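Local coordinates for protein endo-alpha-mannosidase (PDB 4ACY) that probably hydrolyses internal alpha-mannosidic linkages in mannose-containing glycans, as an endo-alpha-mannosidase of glycoside hydrolase family 99, at residues A[118-123]-A[136-141]; A[46-51]-A[130-135]; A[201-206]-A[240-245]; A[157-162]-A[190-195]; A[286-291]-A[296-301]. All blocks are in the same frame, centred on the assembly; numbering follows the deposited sequence.

Interaction 1 of 5, residues A[118-123]-A[136-141]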
# COMPACT_ATOMS: atom_id res chain seq x y z
N GLY A 118 10.60 5.11 -6.17
CA GLY A 118 11.69 5.18 -5.20
C GLY A 118 11.36 4.86 -3.75
O GLY A 118 12.25 4.81 -2.91
N VAL A 119 10.08 4.64 -3.46
CA VAL A 119 9.64 4.41 -2.08
C VAL A 119 8.64 3.27 -1.99
O VAL A 119 7.72 3.21 -2.80
CB VAL A 119 8.95 5.66 -1.48
CG1 VAL A 119 8.92 5.57 0.06
CG2 VAL A 119 9.63 6.93 -1.94
N LEU A 120 8.83 2.40 -1.01
CA LEU A 120 7.92 1.28 -0.73
C LEU A 120 7.37 1.58 0.66
O LEU A 120 8.14 1.94 1.56
CB LEU A 120 8.70 -0.05 -0.70
CG LEU A 120 9.37 -0.65 -1.94
CD1 LEU A 120 10.54 0.18 -2.48
CD2 LEU A 120 9.89 -2.04 -1.60
N SER A 121 6.06 1.43 0.85
CA SER A 121 5.46 1.52 2.17
C SER A 121 5.08 0.12 2.59
O SER A 121 4.16 -0.47 2.04
CB SER A 121 4.22 2.40 2.14
OG SER A 121 3.79 2.64 3.48
N VAL A 122 5.83 -0.43 3.53
CA VAL A 122 5.62 -1.81 3.91
C VAL A 122 4.52 -1.97 4.94
O VAL A 122 4.50 -1.28 5.97
CB VAL A 122 6.94 -2.47 4.41
CG1 VAL A 122 7.44 -1.82 5.68
CG2 VAL A 122 6.73 -3.96 4.63
N THR A 123 3.63 -2.92 4.68
CA THR A 123 2.61 -3.30 5.64
C THR A 123 3.22 -3.58 7.04
O THR A 123 4.22 -4.30 7.17
CB THR A 123 1.81 -4.51 5.07
OG1 THR A 123 0.57 -4.64 5.76
CG2 THR A 123 2.64 -5.80 5.16
N SER A 136 14.27 -5.84 7.51
CA SER A 136 15.72 -5.58 7.45
C SER A 136 16.29 -5.83 6.06
O SER A 136 17.05 -5.02 5.53
CB SER A 136 16.45 -6.42 8.49
OG SER A 136 16.10 -5.96 9.78
N LEU A 137 15.89 -6.95 5.46
CA LEU A 137 16.31 -7.30 4.10
C LEU A 137 15.82 -6.28 3.08
O LEU A 137 16.56 -5.94 2.15
CB LEU A 137 15.80 -8.69 3.70
CG LEU A 137 16.22 -9.93 4.49
CD1 LEU A 137 15.41 -11.12 4.01
CD2 LEU A 137 17.71 -10.18 4.35
N LEU A 138 14.58 -5.81 3.24
CA LEU A 138 14.04 -4.81 2.32
C LEU A 138 14.87 -3.53 2.37
O LEU A 138 15.23 -2.98 1.33
CB LEU A 138 12.56 -4.53 2.63
CG LEU A 138 11.78 -3.83 1.51
CD1 LEU A 138 11.73 -4.68 0.26
CD2 LEU A 138 10.38 -3.48 1.99
N LEU A 139 15.16 -3.07 3.58
CA LEU A 139 15.99 -1.89 3.77
C LEU A 139 17.37 -2.09 3.15
O LEU A 139 17.83 -1.25 2.37
CB LEU A 139 16.10 -1.58 5.27
CG LEU A 139 14.85 -0.95 5.89
CD1 LEU A 139 14.86 -1.12 7.39
CD2 LEU A 139 14.76 0.52 5.50
N ASP A 140 18.00 -3.22 3.46
CA ASP A 140 19.35 -3.53 2.95
C ASP A 140 19.38 -3.52 1.43
O ASP A 140 20.26 -2.90 0.80
CB ASP A 140 19.84 -4.89 3.49
CG ASP A 140 20.24 -4.84 4.95
OD1 ASP A 140 20.39 -3.73 5.50
OD2 ASP A 140 20.42 -5.91 5.57
N GLU A 141 18.39 -4.17 0.82
CA GLU A 141 18.30 -4.22 -0.64
C GLU A 141 17.95 -2.87 -1.27
O GLU A 141 18.48 -2.51 -2.33
CB GLU A 141 17.37 -5.34 -1.11
CG GLU A 141 17.85 -6.74 -0.70
CD GLU A 141 19.18 -7.11 -1.35
OE1 GLU A 141 19.41 -6.73 -2.51
OE2 GLU A 141 20.01 -7.77 -0.67
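L138 reaches from its helix to the barrel strand, and its branched end meets L120 and V122. The nearest pair is methyl to methyl, L120 CD2 to L138 CD1 at 3.7 Å. L120 CD2 also lies 3.9 Å from L138 CD2, so this one methyl meets both branches of the opposing leucine. The two leucine side chains cross obliquely. L138 CD2 also faces V122, the nearest atom of that valine being CB at 4.3 Å, a looser touch. L138 has CG anti to the backbone N (chi1 -163°), which carries both methyls away from the helix and over the strand. It was modelled in two conformers, so the finer distances hold for one of them. Farther out, L120 packs on I109 and H112 of helix 102-115 and on Y46 of strand 42-46, while V122 touches F151 of strand 148-153. The helix, 133-145, follows strand 117-124 and leads to strand 148-153 in a beta-alpha-beta crossover of the TIM barrel. Across the two segments the meeting is wholly apolar and buried; with no directional bond between them, helix and strand are probably held here by van der Waals fit and exclusion of water.

Interaction 2 of 5, residues A[46-51]-A[130-135]. With FMT (formic acid), chain F.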
# COMPACT_ATOMS: atom_id res chain seq x y z
N TYR A 46 3.49 -2.02 -0.31
CA TYR A 46 4.23 -3.28 -0.38
C TYR A 46 3.80 -4.21 0.74
O TYR A 46 3.67 -3.78 1.90
CB TYR A 46 5.73 -2.99 -0.26
CG TYR A 46 6.57 -4.23 -0.45
CD1 TYR A 46 6.94 -4.65 -1.74
CD2 TYR A 46 6.98 -5.00 0.64
CE1 TYR A 46 7.67 -5.81 -1.92
CE2 TYR A 46 7.73 -6.17 0.46
CZ TYR A 46 8.08 -6.56 -0.83
OH TYR A 46 8.80 -7.74 -1.01
N TYR A 47 3.62 -5.49 0.41
CA TYR A 47 3.15 -6.51 1.35
C TYR A 47 4.20 -7.59 1.57
O TYR A 47 4.69 -8.21 0.61
CB TYR A 47 1.79 -7.08 0.89
CG TYR A 47 0.77 -5.97 0.90
CD1 TYR A 47 0.66 -5.08 -0.16
CD2 TYR A 47 -0.02 -5.74 2.04
CE1 TYR A 47 -0.22 -4.00 -0.11
CE2 TYR A 47 -0.89 -4.67 2.09
CZ TYR A 47 -0.99 -3.81 1.02
OH TYR A 47 -1.87 -2.74 1.07
N ASN A 48 4.57 -7.76 2.83
CA ASN A 48 5.65 -8.67 3.21
C ASN A 48 5.13 -9.88 3.98
O ASN A 48 5.82 -10.48 4.83
CB ASN A 48 6.73 -7.92 3.99
CG ASN A 48 6.24 -7.46 5.36
OD1 ASN A 48 5.04 -7.39 5.62
ND2 ASN A 48 7.18 -7.17 6.25
N TRP A 49 3.91 -10.27 3.64
CA TRP A 49 3.20 -11.28 4.42
C TRP A 49 3.19 -12.66 3.78
O TRP A 49 2.55 -13.55 4.31
CB TRP A 49 1.79 -10.80 4.77
CG TRP A 49 0.89 -10.41 3.63
CD1 TRP A 49 0.93 -10.85 2.33
CD2 TRP A 49 -0.22 -9.51 3.72
NE1 TRP A 49 -0.10 -10.26 1.60
CE2 TRP A 49 -0.82 -9.45 2.44
CE3 TRP A 49 -0.79 -8.77 4.77
CZ2 TRP A 49 -1.95 -8.65 2.17
CZ3 TRP A 49 -1.90 -7.99 4.52
CH2 TRP A 49 -2.48 -7.93 3.23
N TYR A 50 3.93 -12.84 2.69
CA TYR A 50 3.88 -14.09 1.93
C TYR A 50 4.91 -15.06 2.46
O TYR A 50 5.99 -14.65 2.86
CB TYR A 50 4.09 -13.84 0.44
CG TYR A 50 3.02 -12.93 -0.14
CD1 TYR A 50 1.73 -13.41 -0.36
CD2 TYR A 50 3.30 -11.60 -0.42
CE1 TYR A 50 0.73 -12.58 -0.87
CE2 TYR A 50 2.32 -10.77 -0.95
CZ TYR A 50 1.04 -11.26 -1.14
OH TYR A 50 0.08 -10.41 -1.63
N GLY A 51 4.58 -16.34 2.47
CA GLY A 51 5.50 -17.34 3.00
C GLY A 51 5.27 -18.65 2.30
O GLY A 51 4.20 -18.86 1.75
N TYR A 130 7.71 -7.01 15.17
CA TYR A 130 8.98 -6.62 15.78
C TYR A 130 10.06 -7.65 15.42
O TYR A 130 9.85 -8.85 15.54
CB TYR A 130 8.84 -6.51 17.31
CG TYR A 130 8.06 -5.32 17.82
CD1 TYR A 130 7.41 -4.43 16.96
CD2 TYR A 130 7.93 -5.10 19.20
CE1 TYR A 130 6.68 -3.36 17.44
CE2 TYR A 130 7.20 -4.02 19.70
CZ TYR A 130 6.57 -3.15 18.81
OH TYR A 130 5.85 -2.08 19.29
N GLY A 131 11.18 -7.16 14.90
CA GLY A 131 12.31 -8.03 14.59
C GLY A 131 12.14 -8.91 13.36
O GLY A 131 13.00 -9.74 13.08
N ASN A 132 11.05 -8.72 12.62
CA ASN A 132 10.79 -9.57 11.45
C ASN A 132 11.86 -9.45 10.36
O ASN A 132 12.36 -8.35 10.08
CB ASN A 132 9.38 -9.36 10.89
CG ASN A 132 9.31 -8.23 9.90
OD1 ASN A 132 9.55 -8.42 8.70
ND2 ASN A 132 8.97 -7.04 10.39
N GLN A 133 12.16 -10.59 9.76
CA GLN A 133 13.30 -10.74 8.86
C GLN A 133 13.20 -9.90 7.59
O GLN A 133 14.20 -9.35 7.13
CB GLN A 133 13.50 -12.22 8.49
N SER A 134 11.99 -9.79 7.04
CA SER A 134 11.78 -9.19 5.73
C SER A 134 12.07 -7.70 5.72
O SER A 134 12.61 -7.18 4.75
CB SER A 134 10.37 -9.46 5.19
OG SER A 134 9.40 -8.91 6.05
N VAL A 135 11.74 -7.01 6.81
CA VAL A 135 11.94 -5.55 6.83
C VAL A 135 13.42 -5.16 6.74
O VAL A 135 13.79 -4.27 5.96
CB VAL A 135 11.22 -4.87 8.02
CG1 VAL A 135 11.53 -3.38 8.02
CG2 VAL A 135 9.71 -5.08 7.88
C FMT F . -4.06 -2.55 3.65
O1 FMT F . -4.73 -3.50 3.23
O2 FMT F . -2.88 -2.35 3.33
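The N-cap of helix 133-145 is met by the loop that leaves barrel strand 42-46, with N48 facing N132, S134 and V135. N132 OD1 takes two bonds. The hydroxyl of S134 donates to it from nearly straight ahead of the carbonyl (OG to OD1 2.7 Å), and V135 N gives the capping bond from above the carbonyl plane (N to OD1 3.2 Å). S134 OG in turn accepts a weak, bent bond from N48 ND2 (2.8 Å, 129° at the hydrogen). N48 has chi1 68°, which places CG between its backbone N and carbonyl carbon and directs the amide at the helix start; its plane stands 82° to that of N132. With an alanine here in place of N132, V135 N would probably lose its cap and the S134 hydroxyl its acceptor, leaving that hydroxyl likely to turn away from N48. N132 ND2 is bonded to D129 O. Next to N48 in the chain, Y47 sends its ring elsewhere: its OH, also bonded to Y248 OH, donates to O2 of a formic acid, probably picked up from the crystallisation medium, at 2.5 Å.

Interaction 3 of 5, residues A[201-206]-A[240-245]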
# COMPACT_ATOMS: atom_id res chain seq x y z
N ALA A 201 -10.37 12.84 18.36
CA ALA A 201 -9.95 13.34 19.67
C ALA A 201 -8.92 12.43 20.34
O ALA A 201 -8.07 12.90 21.09
CB ALA A 201 -11.17 13.56 20.58
N GLU A 202 -9.00 11.12 20.07
CA GLU A 202 -8.02 10.17 20.55
C GLU A 202 -6.69 10.31 19.81
O GLU A 202 -5.62 10.29 20.44
CB GLU A 202 -8.54 8.73 20.46
CG GLU A 202 -9.77 8.45 21.36
CD GLU A 202 -9.61 8.98 22.77
OE1 GLU A 202 -8.60 8.64 23.43
OE2 GLU A 202 -10.49 9.74 23.22
N TRP A 203 -6.75 10.47 18.49
CA TRP A 203 -5.54 10.73 17.69
C TRP A 203 -4.83 12.01 18.16
O TRP A 203 -3.61 12.07 18.18
CB TRP A 203 -5.86 10.88 16.20
CG TRP A 203 -6.13 9.58 15.48
CD1 TRP A 203 -7.27 9.26 14.77
CD2 TRP A 203 -5.26 8.46 15.37
NE1 TRP A 203 -7.15 8.00 14.23
CE2 TRP A 203 -5.93 7.48 14.58
CE3 TRP A 203 -3.97 8.16 15.85
CZ2 TRP A 203 -5.35 6.25 14.27
CZ3 TRP A 203 -3.40 6.93 15.54
CH2 TRP A 203 -4.10 5.99 14.77
N ALA A 204 -5.62 13.03 18.52
CA ALA A 204 -5.07 14.33 18.94
C ALA A 204 -4.14 14.21 20.15
O ALA A 204 -3.19 14.98 20.28
CB ALA A 204 -6.19 15.33 19.20
N LYS A 205 -4.39 13.23 21.01
CA LYS A 205 -3.51 12.97 22.16
C LYS A 205 -2.10 12.61 21.72
O LYS A 205 -1.12 12.86 22.43
CB LYS A 205 -4.08 11.84 23.02
CG LYS A 205 -5.39 12.21 23.70
CD LYS A 205 -6.00 11.02 24.39
CE LYS A 205 -7.18 11.46 25.25
NZ LYS A 205 -7.84 10.25 25.81
N LEU A 206 -2.00 12.00 20.54
CA LEU A 206 -0.74 11.56 19.97
C LEU A 206 -0.14 12.60 19.01
O LEU A 206 1.08 12.75 18.95
CB LEU A 206 -0.97 10.22 19.23
CG LEU A 206 0.25 9.58 18.58
CD1 LEU A 206 1.25 9.22 19.66
CD2 LEU A 206 -0.15 8.34 17.77
N ALA A 240 -7.80 15.50 14.13
CA ALA A 240 -6.88 14.46 14.57
C ALA A 240 -5.44 14.96 14.62
O ALA A 240 -4.56 14.27 15.15
CB ALA A 240 -6.99 13.25 13.63
N CYS A 241 -5.19 16.14 14.05
CA CYS A 241 -3.85 16.74 13.97
C CYS A 241 -2.88 15.93 13.12
O CYS A 241 -1.66 15.97 13.32
CB CYS A 241 -3.26 17.01 15.37
SG CYS A 241 -4.22 18.25 16.27
N MSE A 242 -3.43 15.20 12.15
CA MSE A 242 -2.60 14.50 11.19
C MSE A 242 -2.04 15.47 10.18
O MSE A 242 -2.55 16.57 9.99
CB MSE A 242 -3.41 13.42 10.49
CG MSE A 242 -3.93 12.46 11.46
SE MSE A 242 -5.29 11.36 10.63
CE MSE A 242 -4.39 9.82 11.28
N ASP A 243 -0.98 15.04 9.50
CA ASP A 243 -0.30 15.88 8.52
C ASP A 243 -0.87 15.78 7.13
O ASP A 243 -0.57 16.62 6.26
CB ASP A 243 1.18 15.51 8.50
CG ASP A 243 1.79 15.67 9.86
OD1 ASP A 243 2.15 16.82 10.20
OD2 ASP A 243 1.88 14.67 10.60
N GLY A 244 -1.68 14.76 6.90
CA GLY A 244 -2.27 14.58 5.59
C GLY A 244 -3.19 13.39 5.51
O GLY A 244 -3.55 12.79 6.53
N PHE A 245 -3.57 13.06 4.28
CA PHE A 245 -4.54 11.99 4.05
C PHE A 245 -4.31 11.25 2.75
O PHE A 245 -3.80 11.82 1.78
CB PHE A 245 -5.98 12.53 4.09
CG PHE A 245 -6.23 13.68 3.15
CD1 PHE A 245 -5.91 14.98 3.54
CD2 PHE A 245 -6.82 13.48 1.91
CE1 PHE A 245 -6.14 16.06 2.67
CE2 PHE A 245 -7.07 14.55 1.04
CZ PHE A 245 -6.73 15.84 1.43
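W203 holds CG anti to its carbonyl carbon (chi1 -76°), and this swings the indole off the helix toward A240 and M242. M242, a selenomethionine introduced for this derivative, runs extended to SE and then turns with chi3 at 130°, so that its terminal methyl comes over the indole. CE stands 4.3 Å from the centroid of the five-membered ring of W203 and only 6° off the ring normal, a CH-pi contact over one face. SE lies farther back, 5.2 Å from the same centroid, so the Met-aromatic contact is made mainly through the methyl and only at a distance through selenium. A240 comes in lower, near the root of the tryptophan: its CB is 3.7 Å from W203 CB, and reaches CG and CD1 of W203 at 4.2 Å from an oblique direction. The backbones are close as well, with the CA atoms of A204 and A240 4.7 Å apart. An alanine on each segment, A204 and A240, is consistent with this close approach, just where C241 ends helix 235-239 in a Schellman motif. The polar edge of the indole is occupied elsewhere, NE1 donating to S195 O. Around the contact, W203 also packs on V164 of helix 161-175 and M242 on F207 and I237, so that helix 200-207 lies between helix 161-175 and the turn that links helix 235-239 to barrel strand 244-246.

Interaction 4 of 5, residues A[157-162]-A[190-195]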
# COMPACT_ATOMS: atom_id res chain seq x y z
N ASN A 157 -4.39 -6.00 16.26
CA ASN A 157 -5.13 -6.22 17.50
C ASN A 157 -4.65 -5.25 18.58
O ASN A 157 -3.44 -5.11 18.82
CB ASN A 157 -5.01 -7.68 17.96
CG ASN A 157 -6.10 -8.59 17.37
OD1 ASN A 157 -5.93 -9.80 17.27
ND2 ASN A 157 -7.23 -7.99 16.97
N GLY A 158 -5.61 -4.55 19.18
CA GLY A 158 -5.36 -3.60 20.28
C GLY A 158 -4.81 -2.25 19.83
O GLY A 158 -4.27 -1.48 20.65
N ARG A 159 -4.91 -1.96 18.53
CA ARG A 159 -4.44 -0.68 18.04
C ARG A 159 -5.17 0.49 18.70
O ARG A 159 -6.41 0.52 18.78
CB ARG A 159 -4.55 -0.58 16.51
CG ARG A 159 -3.86 0.66 15.96
CD ARG A 159 -3.80 0.66 14.42
NE ARG A 159 -5.11 0.99 13.86
CZ ARG A 159 -5.35 1.25 12.58
NH1 ARG A 159 -4.36 1.22 11.68
NH2 ARG A 159 -6.59 1.56 12.20
N SER A 160 -4.37 1.44 19.18
CA SER A 160 -4.86 2.61 19.90
C SER A 160 -3.80 3.71 19.75
O SER A 160 -2.68 3.42 19.34
CB SER A 160 -5.03 2.27 21.38
OG SER A 160 -3.78 2.01 21.99
N PRO A 161 -4.14 4.97 20.10
CA PRO A 161 -3.08 5.98 20.09
C PRO A 161 -1.81 5.52 20.83
O PRO A 161 -0.70 5.72 20.32
CB PRO A 161 -3.75 7.18 20.76
CG PRO A 161 -5.19 7.06 20.31
CD PRO A 161 -5.47 5.58 20.32
N GLN A 162 -1.97 4.90 22.00
CA GLN A 162 -0.82 4.43 22.78
C GLN A 162 -0.02 3.33 22.08
O GLN A 162 1.20 3.38 22.07
CB GLN A 162 -1.24 3.98 24.19
CG GLN A 162 -0.08 3.46 25.07
CD GLN A 162 1.06 4.49 25.25
OE1 GLN A 162 0.82 5.69 25.44
NE2 GLN A 162 2.29 4.01 25.19
N PHE A 190 4.38 8.08 7.68
CA PHE A 190 3.60 6.90 8.06
C PHE A 190 2.19 7.01 7.50
O PHE A 190 1.51 8.04 7.71
CB PHE A 190 3.50 6.80 9.59
CG PHE A 190 4.79 6.51 10.29
CD1 PHE A 190 5.67 7.54 10.62
CD2 PHE A 190 5.12 5.21 10.65
CE1 PHE A 190 6.89 7.27 11.29
CE2 PHE A 190 6.33 4.93 11.30
CZ PHE A 190 7.21 5.96 11.63
N PHE A 191 1.74 5.96 6.80
CA PHE A 191 0.34 5.83 6.41
C PHE A 191 -0.35 5.02 7.50
O PHE A 191 0.24 4.10 8.07
CB PHE A 191 0.18 5.08 5.08
CG PHE A 191 0.72 5.84 3.89
CD1 PHE A 191 -0.09 6.71 3.20
CD2 PHE A 191 2.04 5.65 3.46
CE1 PHE A 191 0.39 7.41 2.06
CE2 PHE A 191 2.53 6.34 2.35
CZ PHE A 191 1.72 7.24 1.66
N ILE A 192 -1.59 5.39 7.81
CA ILE A 192 -2.33 4.68 8.84
C ILE A 192 -3.65 4.19 8.26
O ILE A 192 -4.59 4.95 8.05
CB ILE A 192 -2.58 5.54 10.10
CG1 ILE A 192 -1.27 6.14 10.65
CG2 ILE A 192 -3.25 4.68 11.18
CD1 ILE A 192 -1.48 7.17 11.80
N TYR A 193 -3.70 2.89 7.98
CA TYR A 193 -4.86 2.28 7.33
C TYR A 193 -6.07 2.24 8.27
O TYR A 193 -5.93 1.94 9.47
CB TYR A 193 -4.48 0.89 6.82
CG TYR A 193 -5.61 0.16 6.12
CD1 TYR A 193 -5.81 0.28 4.75
CD2 TYR A 193 -6.45 -0.69 6.83
CE1 TYR A 193 -6.87 -0.42 4.10
CE2 TYR A 193 -7.49 -1.38 6.20
CZ TYR A 193 -7.69 -1.24 4.84
OH TYR A 193 -8.72 -1.94 4.22
N ASP A 194 -7.24 2.59 7.73
CA ASP A 194 -8.49 2.62 8.49
C ASP A 194 -8.30 3.44 9.78
O ASP A 194 -8.82 3.11 10.84
CB ASP A 194 -8.98 1.19 8.82
CG ASP A 194 -9.78 0.56 7.68
OD1 ASP A 194 -9.91 1.17 6.60
OD2 ASP A 194 -10.28 -0.58 7.86
N SER A 195 -7.54 4.53 9.69
CA SER A 195 -7.28 5.34 10.88
C SER A 195 -8.57 5.90 11.48
O SER A 195 -8.64 6.16 12.69
CB SER A 195 -6.33 6.48 10.57
OG SER A 195 -6.77 7.22 9.46
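R159 grips a single backbone oxygen, that of Y193, with both terminal nitrogens. NH1 and NH2 each lie 2.8 Å from Y193 O, and the two N-H bonds point at it with nearly equal bends, 144° and 143°. The oxygen sits in the guanidinium plane, and both nitrogens lie in the plane of the Y193 carbonyl, so the group is held flat, end-on. R159 NH2 also comes within 3.0 Å of D194 O. The arginine chain leaves extended and bends at chi3 (76°), which turns the guanidinium onto the turn. That turn is a type II beta turn from I192 to S195, closed by a weak bond from S195 N to I192 O. The D194 carboxylate does not pair with R159, OD2 being 6.1 Å from NH2; its OD1 lies instead over a face of the Y193 ring, toward the rim. Packing is slight: the I192 CG2 methyl lies 3.7 Å from R159 NH1, oblique to the guanidinium. Farther out R159 packs on V164, and S195 OG bonds to L227 N. R159 directly precedes S160, the N-cap of helix 161-175, so the contact joins the start of that helix to the end of strand 189-192, the two later elements of the beta-alpha-beta unit that opens with strand 148-153.

Interaction 5 of 5, residues A[286-291]-A[296-301]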
# COMPACT_ATOMS: atom_id res chain seq x y z
N ILE A 286 -9.65 -6.90 -8.37
CA ILE A 286 -10.47 -8.10 -8.33
C ILE A 286 -10.05 -9.00 -7.16
O ILE A 286 -8.87 -9.35 -7.01
CB ILE A 286 -10.53 -8.88 -9.68
CG1 ILE A 286 -11.41 -10.13 -9.53
CG2 ILE A 286 -9.11 -9.24 -10.16
CD1 ILE A 286 -11.86 -10.77 -10.87
N ASP A 287 -11.02 -9.33 -6.31
CA ASP A 287 -10.69 -10.15 -5.14
C ASP A 287 -11.66 -11.31 -4.96
O ASP A 287 -11.86 -11.78 -3.85
CB ASP A 287 -10.65 -9.28 -3.86
CG ASP A 287 -12.01 -8.72 -3.49
OD1 ASP A 287 -12.99 -8.97 -4.20
OD2 ASP A 287 -12.09 -7.99 -2.49
N THR A 288 -12.24 -11.79 -6.06
CA THR A 288 -13.29 -12.80 -5.94
C THR A 288 -12.85 -14.20 -5.54
O THR A 288 -13.71 -15.03 -5.22
CB THR A 288 -14.18 -12.87 -7.18
OG1 THR A 288 -13.37 -13.07 -8.34
CG2 THR A 288 -14.98 -11.58 -7.34
N ARG A 289 -11.55 -14.52 -5.57
CA ARG A 289 -11.12 -15.78 -4.96
C ARG A 289 -11.29 -15.73 -3.43
O ARG A 289 -11.85 -16.66 -2.82
CB ARG A 289 -9.69 -16.13 -5.37
CG ARG A 289 -9.56 -16.50 -6.85
CD ARG A 289 -9.72 -18.00 -7.06
NE ARG A 289 -8.42 -18.67 -7.06
CZ ARG A 289 -8.25 -19.98 -6.95
NH1 ARG A 289 -9.29 -20.79 -6.83
NH2 ARG A 289 -7.02 -20.47 -6.97
N ILE A 290 -10.83 -14.64 -2.81
CA ILE A 290 -10.93 -14.51 -1.35
C ILE A 290 -12.27 -13.93 -0.89
O ILE A 290 -12.65 -14.14 0.26
CB ILE A 290 -9.74 -13.72 -0.71
CG1 ILE A 290 -9.69 -12.26 -1.18
CG2 ILE A 290 -8.41 -14.43 -0.98
CD1 ILE A 290 -9.23 -11.31 -0.05
N ARG A 291 -12.98 -13.23 -1.79
CA ARG A 291 -14.30 -12.64 -1.49
C ARG A 291 -15.29 -12.85 -2.65
O ARG A 291 -15.58 -11.93 -3.42
CB ARG A 291 -14.18 -11.13 -1.16
CG ARG A 291 -13.24 -10.81 -0.01
CD ARG A 291 -13.15 -9.31 0.23
NE ARG A 291 -12.25 -8.99 1.34
CZ ARG A 291 -11.16 -8.23 1.23
NH1 ARG A 291 -10.81 -7.71 0.06
NH2 ARG A 291 -10.43 -7.99 2.32
N SER A 296 -18.96 -6.63 -7.22
CA SER A 296 -19.31 -5.22 -7.46
C SER A 296 -18.08 -4.29 -7.40
O SER A 296 -18.10 -3.20 -7.96
CB SER A 296 -20.40 -4.73 -6.49
OG SER A 296 -19.94 -4.66 -5.14
N THR A 297 -17.04 -4.74 -6.70
CA THR A 297 -15.82 -3.95 -6.54
C THR A 297 -14.82 -4.23 -7.70
O THR A 297 -13.88 -3.47 -7.92
CB THR A 297 -15.14 -4.23 -5.18
OG1 THR A 297 -16.10 -4.11 -4.12
CG2 THR A 297 -14.01 -3.23 -4.91
N THR A 298 -15.05 -5.31 -8.44
CA THR A 298 -14.18 -5.65 -9.56
C THR A 298 -14.05 -4.49 -10.56
O THR A 298 -15.04 -3.85 -10.94
CB THR A 298 -14.66 -6.92 -10.28
OG1 THR A 298 -14.56 -8.05 -9.38
CG2 THR A 298 -13.82 -7.21 -11.55
N ARG A 299 -12.82 -4.20 -10.97
CA ARG A 299 -12.58 -3.20 -12.01
C ARG A 299 -11.62 -3.81 -13.01
O ARG A 299 -10.49 -4.11 -12.66
CB ARG A 299 -11.98 -1.91 -11.41
CG ARG A 299 -12.84 -1.22 -10.35
CD ARG A 299 -14.05 -0.46 -10.92
NE ARG A 299 -14.78 0.18 -9.82
CZ ARG A 299 -15.76 -0.39 -9.12
NH1 ARG A 299 -16.17 -1.62 -9.41
NH2 ARG A 299 -16.34 0.27 -8.12
N ASP A 300 -12.07 -4.03 -14.26
CA ASP A 300 -11.20 -4.64 -15.28
C ASP A 300 -10.03 -3.73 -15.66
O ASP A 300 -10.17 -2.51 -15.68
CB ASP A 300 -11.96 -4.98 -16.56
CG ASP A 300 -13.11 -5.96 -16.35
OD1 ASP A 300 -13.14 -6.72 -15.34
OD2 ASP A 300 -13.99 -5.97 -17.24
N ARG A 301 -8.89 -4.32 -15.97
CA ARG A 301 -7.70 -3.53 -16.31
C ARG A 301 -7.77 -2.89 -17.70
O ARG A 301 -7.12 -1.88 -17.94
CB ARG A 301 -6.43 -4.37 -16.17
CG ARG A 301 -6.22 -4.91 -14.77
CD ARG A 301 -4.75 -5.12 -14.47
NE ARG A 301 -4.60 -5.52 -13.08
CZ ARG A 301 -3.45 -5.55 -12.41
NH1 ARG A 301 -2.29 -5.23 -13.00
NH2 ARG A 301 -3.45 -5.92 -11.13
O HOH W 1 -13.49 -7.98 -6.83
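I286 lies alongside T298, both side chains pointing the same way. From its root, I286 CB is 4.1 Å from T298 OG1. The next atom, CG1, makes the closest approach, 3.8 Å to the same oxygen. At the tip, CD1 reaches T298 CG2 at 4.1 Å. With CG1 anti to its backbone N (chi1 180°), the isoleucine chain runs past both branches of the threonine. T288 comes from another direction, crossing T298 at about a right angle, its CG2 4.1 Å from OG1. The polar link is a water: it accepts from T298 OG1 at 2.8 Å and from D287 N at 2.9 Å, joining side chain to backbone between the two segments. Replacing T298 by a valine would probably leave that water without its hydroxyl donor, so that D287 N and the facing segment lose their bridge. Each side is braced within itself: R299 NH1 donates to both S296 O and T298 O, and D287 OD2 forms a salt bridge with R291 NH1, which pairs also with E332. The two segments belong to one long loop between strand 276-281 and helix 305-316, a beta-alpha loop at the C-terminal end of the barrel strands, the end where TIM-barrel enzymes carry their active sites.

From the N terminus, interaction 2 opens first: the loop after strand 42-46 waits some eighty residues for the start of helix 133-145. Before it closes, strand 117-124 opens interaction 1, which ends later on the same helix, so these two cross and touch, tying the first two barrel strands to one helix. The rest follow in series, none nested. Interaction 4 spans helix 161-175 and shuts on the end of strand 189-192; interaction 3 follows at once, from helix 200-207 to the approach of strand 244-246, and touches interaction 4 through W203 and S195. Interaction 5 closes a short local loop after strand 276-281, touching none of the others.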